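Local coordinates for protein acyl-CoA thioesterase II TesB2 (Mycobacterium marinum, PDB 3U0A) that probably hydrolyses fatty acyl-CoA thioesters to free fatty acid and CoA, using a chain built of two hotdog domains, at residues 16-21 / 80-85; 58-63 / 107-112; 172-177 / 239-244; 218-223 / 268-273. All coordinates share one frame; numbering follows the deposited sequence.

How the contacts relate
Contact 1 lies at the partly exposed outer end of the N-terminal hotdog, whereas contacts 2, 3 and 4 are buried. Contacts 1 and 2 belong to the N-terminal half and touch through Arg84 and Ser109; contacts 3 and 4 belong to the C-terminal half, meeting where Tyr239 packs on Val268. Strands 58-66 and 217-227 run side by side, so contacts 2 and 4 meet across the junction of the halves, with Leu62 packed on His223. The chemistry differs accordingly: a turn asparagine gripped by an arginine at the edge, bulged pairing in contact 2, side-chain amide bonds on both faces in contact 3, and in contact 4 a buried aspartate accepting a backbone N-H where the strand breaks.

Contact 1: residues 16-21 / 80-85; sequences LEVNIY and VERTRD. With SO4 (sulfate ion), chain D.
Asn19 crosses Arg82 at about a right angle and sets its OD1 against the edge of the guanidinium. Arg82 grips this one oxygen side-on with two nitrogens: NE lies 2.8 Å from Asn19 OD1, in the carbonyl plane and on a lone pair, while NH2, at 3.1 Å from the same OD1, comes from above that plane. The extended arginine chain from CG to NE brings the group there, and NH2 also donates to O1 of a sulfate ion. Asn19 occupies the third position of a type II turn from Glu17 to Ile20, with left-handed backbone angles (66°/14°). Its carbonyl O accepts from Val80 N at 3.0 Å, and water 1 donates to both Asn19 O and Val80 O. Tyr21 crosses Val80 obliquely, its CD2 4.1 Å from Val80 CG2. The turn thus docks the hairpin of strands 14-17 and 20-23 on strand 76-85, which has strand 89-98 along its other side, with Ser48 of helix 34-51 touching both Tyr21 and Val80.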
loop_
_atom_site.group_PDB
_atom_site.type_symbol
_atom_site.label_atom_id
_atom_site.label_comp_id
_atom_site.label_asym_id
_atom_site.label_seq_id
_atom_site.Cartn_x
_atom_site.Cartn_y
_atom_site.Cartn_z
ATOM N N LEU A 16 -14.637 -21.436 14.902
ATOM C CA LEU A 16 -16.022 -21.743 14.952
ATOM C C LEU A 16 -16.440 -22.704 13.858
ATOM O O LEU A 16 -17.402 -23.438 14.052
ATOM C CB LEU A 16 -16.822 -20.466 14.787
ATOM C CG LEU A 16 -16.650 -19.385 15.835
ATOM C CD1 LEU A 16 -17.529 -18.238 15.447
ATOM C CD2 LEU A 16 -17.038 -19.937 17.203
ATOM N N GLU A 17 -15.759 -22.692 12.715
ATOM C CA GLU A 17 -16.062 -23.608 11.593
ATOM C C GLU A 17 -14.984 -23.394 10.574
ATOM O O GLU A 17 -14.201 -22.497 10.725
ATOM C CB GLU A 17 -17.418 -23.259 10.955
ATOM C CG GLU A 17 -18.399 -24.396 10.854
ATOM C CD GLU A 17 -17.929 -25.553 9.960
ATOM O OE1 GLU A 17 -18.096 -26.700 10.403
ATOM O OE2 GLU A 17 -17.395 -25.331 8.837
ATOM N N VAL A 18 -14.944 -24.168 9.509
ATOM C CA VAL A 18 -13.985 -23.868 8.438
ATOM C C VAL A 18 -14.161 -22.392 7.968
ATOM O O VAL A 18 -15.288 -21.936 7.706
ATOM C CB VAL A 18 -14.111 -24.844 7.244
ATOM C CG1 VAL A 18 -13.186 -24.438 6.120
ATOM C CG2 VAL A 18 -13.840 -26.284 7.681
ATOM N N ASN A 19 -13.053 -21.653 7.913
ATOM C CA ASN A 19 -13.067 -20.279 7.446
ATOM C C ASN A 19 -13.840 -19.291 8.320
ATOM O O ASN A 19 -14.121 -18.207 7.861
ATOM C CB ASN A 19 -13.595 -20.177 6.002
ATOM C CG ASN A 19 -12.740 -20.930 4.991
ATOM O OD1 ASN A 19 -11.530 -21.026 5.125
ATOM N ND2 ASN A 19 -13.368 -21.445 3.973
ATOM N N ILE A 20 -14.200 -19.663 9.559
ATOM C CA ILE A 20 -14.865 -18.749 10.520
ATOM C C ILE A 20 -14.106 -18.865 11.827
ATOM O O ILE A 20 -13.979 -19.935 12.360
ATOM C CB ILE A 20 -16.372 -19.086 10.757
ATOM C CG1 ILE A 20 -17.122 -19.293 9.416
ATOM C CG2 ILE A 20 -17.037 -18.024 11.643
ATOM C CD1 ILE A 20 -18.641 -19.448 9.501
ATOM N N TYR A 21 -13.611 -17.741 12.335
ATOM C CA TYR A 21 -12.828 -17.691 13.579
ATOM C C TYR A 21 -13.406 -16.585 14.473
ATOM O O TYR A 21 -14.153 -15.733 14.016
ATOM C CB TYR A 21 -11.349 -17.430 13.252
ATOM C CG TYR A 21 -10.683 -18.550 12.436
ATOM C CD1 TYR A 21 -9.995 -19.571 13.055
ATOM C CD2 TYR A 21 -10.758 -18.570 11.060
ATOM C CE1 TYR A 21 -9.391 -20.574 12.329
ATOM C CE2 TYR A 21 -10.169 -19.581 10.320
ATOM C CZ TYR A 21 -9.482 -20.584 10.949
ATOM O OH TYR A 21 -8.905 -21.599 10.216
ATOM N N VAL A 80 -13.145 -15.690 6.567
ATOM C CA VAL A 80 -12.056 -15.874 5.600
ATOM C C VAL A 80 -12.602 -16.371 4.264
ATOM O O VAL A 80 -13.455 -17.233 4.254
ATOM C CB VAL A 80 -10.979 -16.889 6.104
ATOM C CG1 VAL A 80 -9.787 -16.964 5.155
ATOM C CG2 VAL A 80 -10.510 -16.527 7.492
ATOM N N GLU A 81 -12.084 -15.818 3.161
ATOM C CA GLU A 81 -12.432 -16.221 1.793
ATOM C C GLU A 81 -11.184 -16.755 1.119
ATOM O O GLU A 81 -10.180 -16.036 1.093
ATOM C CB GLU A 81 -12.875 -14.999 1.017
ATOM C CG GLU A 81 -13.164 -15.274 -0.452
ATOM C CD GLU A 81 -13.344 -13.980 -1.233
ATOM O OE1 GLU A 81 -14.406 -13.322 -1.065
ATOM O OE2 GLU A 81 -12.383 -13.591 -1.966
ATOM N N ARG A 82 -11.212 -17.988 0.591
ATOM C CA ARG A 82 -9.979 -18.576 0.012
ATOM C C ARG A 82 -9.881 -18.125 -1.420
ATOM O O ARG A 82 -10.325 -18.790 -2.298
ATOM C CB ARG A 82 -9.932 -20.093 0.119
ATOM C CG ARG A 82 -10.178 -20.577 1.520
ATOM C CD ARG A 82 -9.691 -21.996 1.813
ATOM N NE ARG A 82 -9.805 -22.231 3.252
ATOM C CZ ARG A 82 -9.300 -23.254 3.928
ATOM N NH1 ARG A 82 -8.612 -24.203 3.313
ATOM N NH2 ARG A 82 -9.487 -23.313 5.241
ATOM N N THR A 83 -9.306 -16.961 -1.639
ATOM C CA THR A 83 -9.578 -16.260 -2.846
ATOM C C THR A 83 -8.905 -16.980 -4.016
ATOM O O THR A 83 -9.495 -17.149 -5.086
ATOM C CB THR A 83 -9.125 -14.800 -2.727
ATOM O OG1 THR A 83 -9.768 -14.205 -1.600
ATOM C CG2 THR A 83 -9.499 -14.037 -3.971
ATOM N N ARG A 84 -7.679 -17.434 -3.776
ATOM C CA ARG A 84 -6.897 -18.160 -4.756
ATOM C C ARG A 84 -5.902 -19.088 -4.038
ATOM O O ARG A 84 -5.282 -18.712 -3.015
ATOM C CB ARG A 84 -6.182 -17.160 -5.660
ATOM C CG ARG A 84 -5.391 -17.719 -6.861
ATOM C CD ARG A 84 -3.902 -17.908 -6.541
ATOM N NE ARG A 84 -3.307 -16.786 -5.776
ATOM C CZ ARG A 84 -2.654 -15.751 -6.321
ATOM N NH1 ARG A 84 -2.478 -15.693 -7.646
ATOM N NH2 ARG A 84 -2.158 -14.770 -5.546
ATOM N N ASP A 85 -5.804 -20.300 -4.560
ATOM C CA ASP A 85 -4.843 -21.287 -4.107
ATOM C C ASP A 85 -4.053 -21.885 -5.319
ATOM O O ASP A 85 -4.487 -22.830 -5.943
ATOM C CB ASP A 85 -5.566 -22.402 -3.324
ATOM C CG ASP A 85 -5.975 -21.966 -1.936
ATOM O OD1 ASP A 85 -5.280 -22.319 -0.974
ATOM O OD2 ASP A 85 -6.977 -21.233 -1.797
HETATM S S SO4 D . -9.522 -26.127 8.106
HETATM O O1 SO4 D . -9.927 -26.246 6.654
HETATM O O2 SO4 D . -8.248 -25.370 8.218
HETATM O O3 SO4 D . -10.563 -25.376 8.874
HETATM O O4 SO4 D . -9.447 -27.518 8.734
HETATM O O HOH W 1 -16.130 -17.384 6.026
#

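Contact 2: residues 58-63 / 107-112; sequences QVHSLH and GASFQT
Gly107 O is held by two groups of the opposite strand: a hydrogen bond from His63 N at 2.8 Å, in the carbonyl plane, and a CA-H...O contact from Leu62 CA at 3.0 Å. The pairing is antiparallel and carries a beta bulge, within the N-terminal hotdog domain. At one end Gly107 N returns a nearly straight bond to His63 O (172°); at the other Gln58 and Gln111 exchange backbone bonds. Between them the register slips by one residue at His60. Its N still reaches Ser109 O at 3.0 Å, almost along the C=O axis, while Ser109 N turns to Ser61 O. With CG between the backbone N and the carbonyl carbon (chi1 68°), the His60 ring folds back over the neighbouring strand, one face set over Ser109 O, with CD2 3.2 Å from that oxygen. Across the subunit boundary, His60 ND1 is hydrogen-bonded to Glu271 of the second subunit, Ser61 OG to Tyr65 and Gln111 OE1 to Arg250 of that subunit, so the face carrying Ser61, Ser109 and Gln111 forms part of the dimer interface. On the face that also carries Val59, the side chains of Leu62, Ala108 and Phe110 touch helix 34-51. There Leu62 CB packs 3.9 Å from Ala108 CB, and Val59 CG2 sits over one face of the Phe110 ring, 4.1 Å above its plane and offset toward the rim.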
loop_
_atom_site.group_PDB
_atom_site.type_symbol
_atom_site.label_atom_id
_atom_site.label_comp_id
_atom_site.label_asym_id
_atom_site.label_seq_id
_atom_site.Cartn_x
_atom_site.Cartn_y
_atom_site.Cartn_z
ATOM N N GLN A 58 4.325 -18.528 3.002
ATOM C CA GLN A 58 4.474 -17.570 4.092
ATOM C C GLN A 58 4.013 -16.219 3.612
ATOM O O GLN A 58 4.246 -15.871 2.477
ATOM C CB GLN A 58 5.929 -17.515 4.593
ATOM C CG GLN A 58 6.451 -18.856 5.129
ATOM C CD GLN A 58 6.041 -19.135 6.593
ATOM O OE1 GLN A 58 6.664 -18.578 7.525
ATOM N NE2 GLN A 58 4.981 -20.017 6.814
ATOM N N VAL A 59 3.383 -15.468 4.502
ATOM C CA VAL A 59 2.842 -14.171 4.172
ATOM C C VAL A 59 3.915 -13.199 3.701
ATOM O O VAL A 59 5.040 -13.247 4.154
ATOM C CB VAL A 59 2.077 -13.559 5.382
ATOM C CG1 VAL A 59 3.045 -13.193 6.514
ATOM C CG2 VAL A 59 1.195 -12.386 4.929
ATOM N N HIS A 60 3.546 -12.332 2.770
ATOM C CA HIS A 60 4.460 -11.321 2.247
ATOM C C HIS A 60 3.838 -9.969 1.996
ATOM O O HIS A 60 4.583 -8.986 1.807
ATOM C CB HIS A 60 5.130 -11.818 0.947
ATOM C CG HIS A 60 4.191 -11.959 -0.209
ATOM N ND1 HIS A 60 3.844 -10.929 -0.983
ATOM C CD2 HIS A 60 3.535 -13.072 -0.713
ATOM C CE1 HIS A 60 3.010 -11.353 -1.938
ATOM N NE2 HIS A 60 2.812 -12.672 -1.764
ATOM N N SER A 61 2.506 -9.900 1.902
ATOM C CA SER A 61 1.852 -8.602 1.816
ATOM C C SER A 61 0.460 -8.633 2.388
ATOM O O SER A 61 -0.077 -9.686 2.594
ATOM C CB SER A 61 1.868 -8.033 0.399
ATOM O OG SER A 61 1.026 -8.741 -0.463
ATOM N N LEU A 62 -0.071 -7.466 2.726
ATOM C CA LEU A 62 -1.443 -7.340 3.159
ATOM C C LEU A 62 -1.854 -5.933 2.977
ATOM O O LEU A 62 -1.011 -5.026 2.965
ATOM C CB LEU A 62 -1.660 -7.771 4.608
ATOM C CG LEU A 62 -0.962 -7.025 5.733
ATOM C CD1 LEU A 62 -1.589 -5.655 5.908
ATOM C CD2 LEU A 62 -1.003 -7.837 7.025
ATOM N N HIS A 63 -3.155 -5.755 2.767
ATOM C CA HIS A 63 -3.751 -4.451 2.559
ATOM C C HIS A 63 -5.054 -4.530 3.307
ATOM O O HIS A 63 -5.723 -5.517 3.233
ATOM C CB HIS A 63 -4.041 -4.164 1.085
ATOM C CG HIS A 63 -2.858 -4.358 0.105
ATOM N ND1 HIS A 63 -2.426 -5.580 -0.295
ATOM C CD2 HIS A 63 -2.092 -3.421 -0.638
ATOM C CE1 HIS A 63 -1.394 -5.442 -1.181
ATOM N NE2 HIS A 63 -1.204 -4.124 -1.404
ATOM N N GLY A 107 -6.954 -7.946 2.801
ATOM C CA GLY A 107 -6.406 -9.000 1.960
ATOM C C GLY A 107 -4.927 -9.232 2.244
ATOM O O GLY A 107 -4.221 -8.300 2.645
ATOM N N ALA A 108 -4.483 -10.471 2.019
ATOM C CA ALA A 108 -3.103 -10.874 2.237
ATOM C C ALA A 108 -2.669 -11.926 1.218
ATOM O O ALA A 108 -3.485 -12.731 0.784
ATOM C CB ALA A 108 -2.909 -11.384 3.666
ATOM N N SER A 109 -1.367 -11.907 0.871
ATOM C CA SER A 109 -0.771 -12.828 -0.107
ATOM C C SER A 109 0.305 -13.688 0.548
ATOM O O SER A 109 1.083 -13.209 1.361
ATOM C CB SER A 109 -0.178 -12.048 -1.294
ATOM O OG SER A 109 0.095 -12.882 -2.426
ATOM N N PHE A 110 0.327 -14.957 0.174
ATOM C CA PHE A 110 1.253 -15.943 0.712
ATOM C C PHE A 110 2.038 -16.660 -0.435
ATOM O O PHE A 110 1.468 -17.032 -1.467
ATOM C CB PHE A 110 0.469 -16.964 1.559
ATOM C CG PHE A 110 -0.389 -16.341 2.643
ATOM C CD1 PHE A 110 -1.510 -15.610 2.323
ATOM C CD2 PHE A 110 -0.070 -16.505 3.980
ATOM C CE1 PHE A 110 -2.290 -15.034 3.299
ATOM C CE2 PHE A 110 -0.852 -15.923 4.980
ATOM C CZ PHE A 110 -1.965 -15.179 4.634
ATOM N N GLN A 111 3.345 -16.836 -0.250
ATOM C CA GLN A 111 4.200 -17.405 -1.282
ATOM C C GLN A 111 5.106 -18.452 -0.720
ATOM O O GLN A 111 5.542 -18.366 0.418
ATOM C CB GLN A 111 5.052 -16.309 -1.924
ATOM C CG GLN A 111 5.969 -16.760 -3.073
ATOM C CD GLN A 111 7.043 -15.735 -3.427
ATOM O OE1 GLN A 111 7.402 -14.914 -2.612
ATOM N NE2 GLN A 111 7.545 -15.784 -4.650
ATOM N N THR A 112 5.445 -19.421 -1.549
ATOM C CA THR A 112 6.486 -20.389 -1.181
ATOM C C THR A 112 7.909 -19.771 -1.235
ATOM O O THR A 112 8.139 -18.662 -1.725
ATOM C CB THR A 112 6.423 -21.683 -2.033
ATOM O OG1 THR A 112 6.404 -21.341 -3.413
ATOM C CG2 THR A 112 5.206 -22.491 -1.713
#

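Contact 3: residues 172-177 / 239-244; sequences QQVWFR and YDQSSP. With SO4 (sulfate ion), chain C.
Two side-chain hydrogen bonds cross between the same two strands, one on each face, at successive residue pairs. On one face Gln172 and Gln241 lie side by side and point the same way, and Gln172 NE2 donates to Gln241 OE1 at 3.0 Å, nearly along the C=O axis; the two amide planes are turned 42° apart. On the other face Gln173 NE2 reaches Asp240 OD1 at 2.8 Å. This oxygen stays in the amide plane of the glutamine, yet the donor comes to it from well above the carboxylate plane. The donor chains of Gln172 and Gln173 are extended beyond CG, so their NE2 atoms reach across to the neighbouring strand. The backbones are joined by reciprocal bonds, Gln172 with Gln241 and Val174 with Tyr239. Further along, Phe176 CE2 lies 3.9 Å from Tyr239 CB, which sits at the edge of the phenylalanine ring. Tyr239 extends its OH to Ser197 of helix 186-200, which Phe176 also touches through Met196. This antiparallel pairing of strands 171-178 and 237-247, with helix 186-200 packed against Phe176, Tyr239 and Gln241, is the sheet-around-helix arrangement of a hotdog domain, here the C-terminal one.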
loop_
_atom_site.group_PDB
_atom_site.type_symbol
_atom_site.label_atom_id
_atom_site.label_comp_id
_atom_site.label_asym_id
_atom_site.label_seq_id
_atom_site.Cartn_x
_atom_site.Cartn_y
_atom_site.Cartn_z
ATOM N N GLN A 172 10.216 10.964 10.865
ATOM C CA GLN A 172 10.382 10.553 12.233
ATOM C C GLN A 172 11.056 9.193 12.297
ATOM O O GLN A 172 10.773 8.329 11.486
ATOM C CB GLN A 172 9.042 10.543 12.927
ATOM C CG GLN A 172 9.064 9.802 14.236
ATOM C CD GLN A 172 7.872 10.122 15.099
ATOM O OE1 GLN A 172 7.993 10.960 15.982
ATOM N NE2 GLN A 172 6.711 9.483 14.846
ATOM N N GLN A 173 11.969 9.031 13.252
ATOM C CA GLN A 173 12.640 7.759 13.480
ATOM C C GLN A 173 12.426 7.264 14.893
ATOM O O GLN A 173 12.660 8.004 15.854
ATOM C CB GLN A 173 14.123 7.873 13.138
ATOM C CG GLN A 173 14.341 7.758 11.640
ATOM C CD GLN A 173 15.680 8.279 11.182
ATOM O OE1 GLN A 173 16.445 8.842 11.975
ATOM N NE2 GLN A 173 15.985 8.084 9.901
ATOM N N VAL A 174 11.969 6.011 15.000
ATOM C CA VAL A 174 11.728 5.355 16.283
ATOM C C VAL A 174 12.366 3.972 16.355
ATOM O O VAL A 174 12.203 3.161 15.445
ATOM C CB VAL A 174 10.220 5.192 16.557
ATOM C CG1 VAL A 174 10.008 4.811 18.010
ATOM C CG2 VAL A 174 9.477 6.479 16.246
ATOM N N TRP A 175 13.073 3.696 17.443
ATOM C CA TRP A 175 13.546 2.341 17.716
ATOM C C TRP A 175 12.602 1.656 18.644
ATOM O O TRP A 175 12.167 2.220 19.625
ATOM C CB TRP A 175 14.884 2.364 18.400
ATOM C CG TRP A 175 16.056 2.734 17.563
ATOM C CD1 TRP A 175 16.634 3.975 17.434
ATOM C CD2 TRP A 175 16.877 1.841 16.754
ATOM N NE1 TRP A 175 17.711 3.920 16.603
ATOM C CE2 TRP A 175 17.912 2.666 16.163
ATOM C CE3 TRP A 175 16.860 0.491 16.486
ATOM C CZ2 TRP A 175 18.879 2.145 15.333
ATOM C CZ3 TRP A 175 17.816 -0.032 15.624
ATOM C CH2 TRP A 175 18.810 0.779 15.062
ATOM N N PHE A 176 12.306 0.406 18.364
ATOM C CA PHE A 176 11.408 -0.349 19.223
ATOM C C PHE A 176 11.858 -1.779 19.364
ATOM O O PHE A 176 12.524 -2.327 18.489
ATOM C CB PHE A 176 9.921 -0.261 18.770
ATOM C CG PHE A 176 9.623 -0.861 17.397
ATOM C CD1 PHE A 176 8.991 -2.108 17.261
ATOM C CD2 PHE A 176 9.914 -0.154 16.214
ATOM C CE1 PHE A 176 8.681 -2.632 15.995
ATOM C CE2 PHE A 176 9.625 -0.701 14.945
ATOM C CZ PHE A 176 8.999 -1.933 14.845
ATOM N N ARG A 177 11.461 -2.383 20.475
ATOM C CA ARG A 177 11.876 -3.716 20.816
ATOM C C ARG A 177 10.923 -4.228 21.899
ATOM O O ARG A 177 10.630 -3.508 22.856
ATOM C CB ARG A 177 13.327 -3.664 21.322
ATOM C CG ARG A 177 13.794 -4.928 22.009
ATOM C CD ARG A 177 15.248 -4.853 22.476
ATOM N NE ARG A 177 15.440 -4.155 23.734
ATOM C CZ ARG A 177 16.582 -4.140 24.429
ATOM N NH1 ARG A 177 17.666 -4.792 23.994
ATOM N NH2 ARG A 177 16.651 -3.457 25.565
ATOM N N TYR A 239 12.458 1.970 12.952
ATOM C CA TYR A 239 11.402 2.382 12.108
ATOM C C TYR A 239 11.733 3.726 11.517
ATOM O O TYR A 239 11.675 4.741 12.191
ATOM C CB TYR A 239 10.120 2.528 12.875
ATOM C CG TYR A 239 8.917 2.244 12.034
ATOM C CD1 TYR A 239 8.983 2.160 10.630
ATOM C CD2 TYR A 239 7.689 2.067 12.635
ATOM C CE1 TYR A 239 7.835 1.872 9.875
ATOM C CE2 TYR A 239 6.542 1.787 11.890
ATOM C CZ TYR A 239 6.600 1.668 10.532
ATOM O OH TYR A 239 5.411 1.349 9.898
ATOM N N ASP A 240 12.046 3.731 10.240
ATOM C CA ASP A 240 12.305 4.965 9.544
ATOM C C ASP A 240 11.023 5.414 8.816
ATOM O O ASP A 240 10.586 4.760 7.873
ATOM C CB ASP A 240 13.481 4.766 8.598
ATOM C CG ASP A 240 13.883 6.012 7.915
ATOM O OD1 ASP A 240 13.772 7.093 8.503
ATOM O OD2 ASP A 240 14.310 5.900 6.776
ATOM N N GLN A 241 10.447 6.520 9.296
ATOM C CA GLN A 241 9.093 6.959 8.922
ATOM C C GLN A 241 9.103 8.318 8.267
ATOM O O GLN A 241 10.058 9.092 8.413
ATOM C CB GLN A 241 8.160 7.070 10.135
ATOM C CG GLN A 241 8.185 5.912 11.090
ATOM C CD GLN A 241 7.328 6.161 12.331
ATOM O OE1 GLN A 241 7.280 7.273 12.844
ATOM N NE2 GLN A 241 6.662 5.121 12.819
ATOM N N SER A 242 8.022 8.590 7.540
ATOM C CA SER A 242 7.797 9.894 6.951
ATOM C C SER A 242 6.332 10.097 6.596
ATOM O O SER A 242 5.585 9.146 6.416
ATOM C CB SER A 242 8.675 10.099 5.707
ATOM O OG SER A 242 7.945 9.983 4.488
ATOM N N SER A 243 5.935 11.353 6.495
ATOM C CA SER A 243 4.622 11.720 6.036
ATOM C C SER A 243 4.819 12.587 4.817
ATOM O O SER A 243 5.031 13.775 4.938
ATOM C CB SER A 243 3.862 12.479 7.112
ATOM O OG SER A 243 2.539 12.762 6.684
ATOM N N PRO A 244 4.763 11.980 3.622
ATOM C CA PRO A 244 5.078 12.772 2.448
ATOM C C PRO A 244 4.013 13.810 2.131
ATOM O O PRO A 244 4.273 14.724 1.366
ATOM C CB PRO A 244 5.198 11.732 1.345
ATOM C CG PRO A 244 4.406 10.584 1.804
ATOM C CD PRO A 244 4.499 10.568 3.286
HETATM S S SO4 C . 20.473 -4.726 26.565
HETATM O O1 SO4 C . 20.805 -5.090 25.143
HETATM O O2 SO4 C . 20.706 -3.269 26.858
HETATM O O3 SO4 C . 19.051 -5.048 26.914
HETATM O O4 SO4 C . 21.362 -5.551 27.432
#

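Contact 4: residues 218-223 / 268-273; sequences VASLDH and VMQEGL
Asp222 OD1 receives the backbone N-H of Glu271 at 2.9 Å in a nearly straight bond (170°), met from above the carboxylate plane. The aspartate is placed by a first torsion that puts CG between its backbone N and carbonyl carbon (chi1 78°), so the side chain stands in for a backbone acceptor where strand 217-227 is interrupted at Leu221. In return, Glu271 O takes Leu221 N at 3.1 Å, on a lone pair, and more weakly Asp222 N. The two carboxylates come near each other, Asp222 OD2 lying 4.5 Å from Glu271 OE1, and water 3 donates to both oxygens. The like charges are probably eased by further partners: Arg250 forms a salt bridge with Glu271 OE2, and Trp226 of the second subunit donates to Asp222 OD2. On the other face the extended Gln270 gives a weak bond from NE2 to Asp222 O at 3.0 Å, and water 2 lies between NE2 and Ser220 OG. Before the break Ala219 and Leu273 form a hydrogen-bonded pair, 2.7 Å from Leu273 N to Ala219 O and weak in return. Ala219 CB packs 3.7 Å from Leu273 CB, and Leu221 CD1 lies against Gly272 C. Strand 217-227 pairs with 264-275 inside the C-terminal hotdog and with 58-66 along its other edge, the junction between the halves of a double-hotdog thioesterase.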
loop_
_atom_site.group_PDB
_atom_site.type_symbol
_atom_site.label_atom_id
_atom_site.label_comp_id
_atom_site.label_asym_id
_atom_site.label_seq_id
_atom_site.Cartn_x
_atom_site.Cartn_y
_atom_site.Cartn_z
ATOM N N VAL A 218 -8.786 12.391 14.295
ATOM C CA VAL A 218 -7.775 11.455 13.893
ATOM C C VAL A 218 -8.318 10.008 13.910
ATOM O O VAL A 218 -8.995 9.581 14.851
ATOM C CB VAL A 218 -6.571 11.582 14.838
ATOM C CG1 VAL A 218 -5.762 10.302 14.839
ATOM C CG2 VAL A 218 -5.721 12.777 14.444
ATOM N N ALA A 219 -8.007 9.275 12.845
ATOM C CA ALA A 219 -8.405 7.878 12.678
ATOM C C ALA A 219 -7.444 7.208 11.716
ATOM O O ALA A 219 -6.764 7.873 10.965
ATOM C CB ALA A 219 -9.830 7.776 12.149
ATOM N N SER A 220 -7.362 5.888 11.793
ATOM C CA SER A 220 -6.671 5.086 10.800
ATOM C C SER A 220 -7.691 4.754 9.714
ATOM O O SER A 220 -8.752 4.243 10.008
ATOM C CB SER A 220 -6.080 3.794 11.435
ATOM O OG SER A 220 -5.052 4.055 12.345
ATOM N N LEU A 221 -7.370 5.044 8.473
ATOM C CA LEU A 221 -8.227 4.679 7.336
ATOM C C LEU A 221 -7.830 3.321 6.706
ATOM O O LEU A 221 -8.672 2.504 6.328
ATOM C CB LEU A 221 -8.154 5.793 6.292
ATOM C CG LEU A 221 -8.566 7.179 6.771
ATOM C CD1 LEU A 221 -8.348 8.221 5.684
ATOM C CD2 LEU A 221 -10.031 7.173 7.192
ATOM N N ASP A 222 -6.532 3.098 6.599
ATOM C CA ASP A 222 -6.039 1.884 6.000
ATOM C C ASP A 222 -4.663 1.483 6.509
ATOM O O ASP A 222 -4.159 2.069 7.453
ATOM C CB ASP A 222 -6.080 1.996 4.463
ATOM C CG ASP A 222 -4.942 2.814 3.864
ATOM O OD1 ASP A 222 -3.898 3.052 4.500
ATOM O OD2 ASP A 222 -5.105 3.172 2.691
ATOM N N HIS A 223 -4.142 0.403 5.949
ATOM C CA HIS A 223 -2.738 0.110 5.967
ATOM C C HIS A 223 -2.432 -0.899 4.875
ATOM O O HIS A 223 -3.303 -1.661 4.432
ATOM C CB HIS A 223 -2.207 -0.316 7.371
ATOM C CG HIS A 223 -2.705 -1.669 7.877
ATOM N ND1 HIS A 223 -2.555 -2.039 9.136
ATOM C CD2 HIS A 223 -3.339 -2.730 7.234
ATOM C CE1 HIS A 223 -3.062 -3.289 9.300
ATOM N NE2 HIS A 223 -3.545 -3.692 8.141
ATOM N N VAL A 268 5.896 -0.172 4.951
ATOM C CA VAL A 268 4.499 0.091 5.279
ATOM C C VAL A 268 4.074 1.422 4.698
ATOM O O VAL A 268 4.837 2.379 4.727
ATOM C CB VAL A 268 4.241 0.175 6.808
ATOM C CG1 VAL A 268 2.784 0.490 7.085
ATOM C CG2 VAL A 268 4.656 -1.104 7.536
ATOM N N MET A 269 2.852 1.472 4.176
ATOM C CA MET A 269 2.161 2.727 3.885
ATOM C C MET A 269 0.818 2.717 4.584
ATOM O O MET A 269 0.162 1.693 4.604
ATOM C CB MET A 269 1.933 2.847 2.412
ATOM C CG MET A 269 3.190 3.213 1.669
ATOM S SD MET A 269 3.167 4.993 1.560
ATOM C CE MET A 269 2.698 5.222 -0.147
ATOM N N GLN A 270 0.420 3.864 5.138
ATOM C CA GLN A 270 -0.829 4.010 5.854
ATOM C C GLN A 270 -1.347 5.420 5.730
ATOM O O GLN A 270 -0.606 6.397 5.890
ATOM C CB GLN A 270 -0.620 3.662 7.317
ATOM C CG GLN A 270 -1.799 3.850 8.253
ATOM C CD GLN A 270 -1.611 3.070 9.556
ATOM O OE1 GLN A 270 -0.514 3.064 10.113
ATOM N NE2 GLN A 270 -2.657 2.395 10.030
ATOM N N GLU A 271 -2.632 5.510 5.413
ATOM C CA GLU A 271 -3.326 6.780 5.375
ATOM C C GLU A 271 -4.215 6.897 6.643
ATOM O O GLU A 271 -4.760 5.902 7.118
ATOM C CB GLU A 271 -4.140 6.882 4.089
ATOM C CG GLU A 271 -4.756 8.250 3.881
ATOM C CD GLU A 271 -5.394 8.419 2.507
ATOM O OE1 GLU A 271 -6.191 7.516 2.070
ATOM O OE2 GLU A 271 -5.093 9.474 1.879
ATOM N N GLY A 272 -4.354 8.101 7.178
ATOM C CA GLY A 272 -5.210 8.357 8.317
ATOM C C GLY A 272 -6.112 9.562 8.116
ATOM O O GLY A 272 -5.880 10.404 7.245
ATOM N N LEU A 273 -7.156 9.634 8.926
ATOM C CA LEU A 273 -7.942 10.847 9.060
ATOM C C LEU A 273 -7.118 11.842 9.852
ATOM O O LEU A 273 -6.525 11.481 10.840
ATOM C CB LEU A 273 -9.274 10.553 9.769
ATOM C CG LEU A 273 -10.305 11.671 9.795
ATOM C CD1 LEU A 273 -10.889 11.914 8.413
ATOM C CD2 LEU A 273 -11.370 11.306 10.807
HETATM O O HOH W 2 -3.497 2.227 13.002
HETATM O O HOH W 3 -6.989 5.096 2.268
#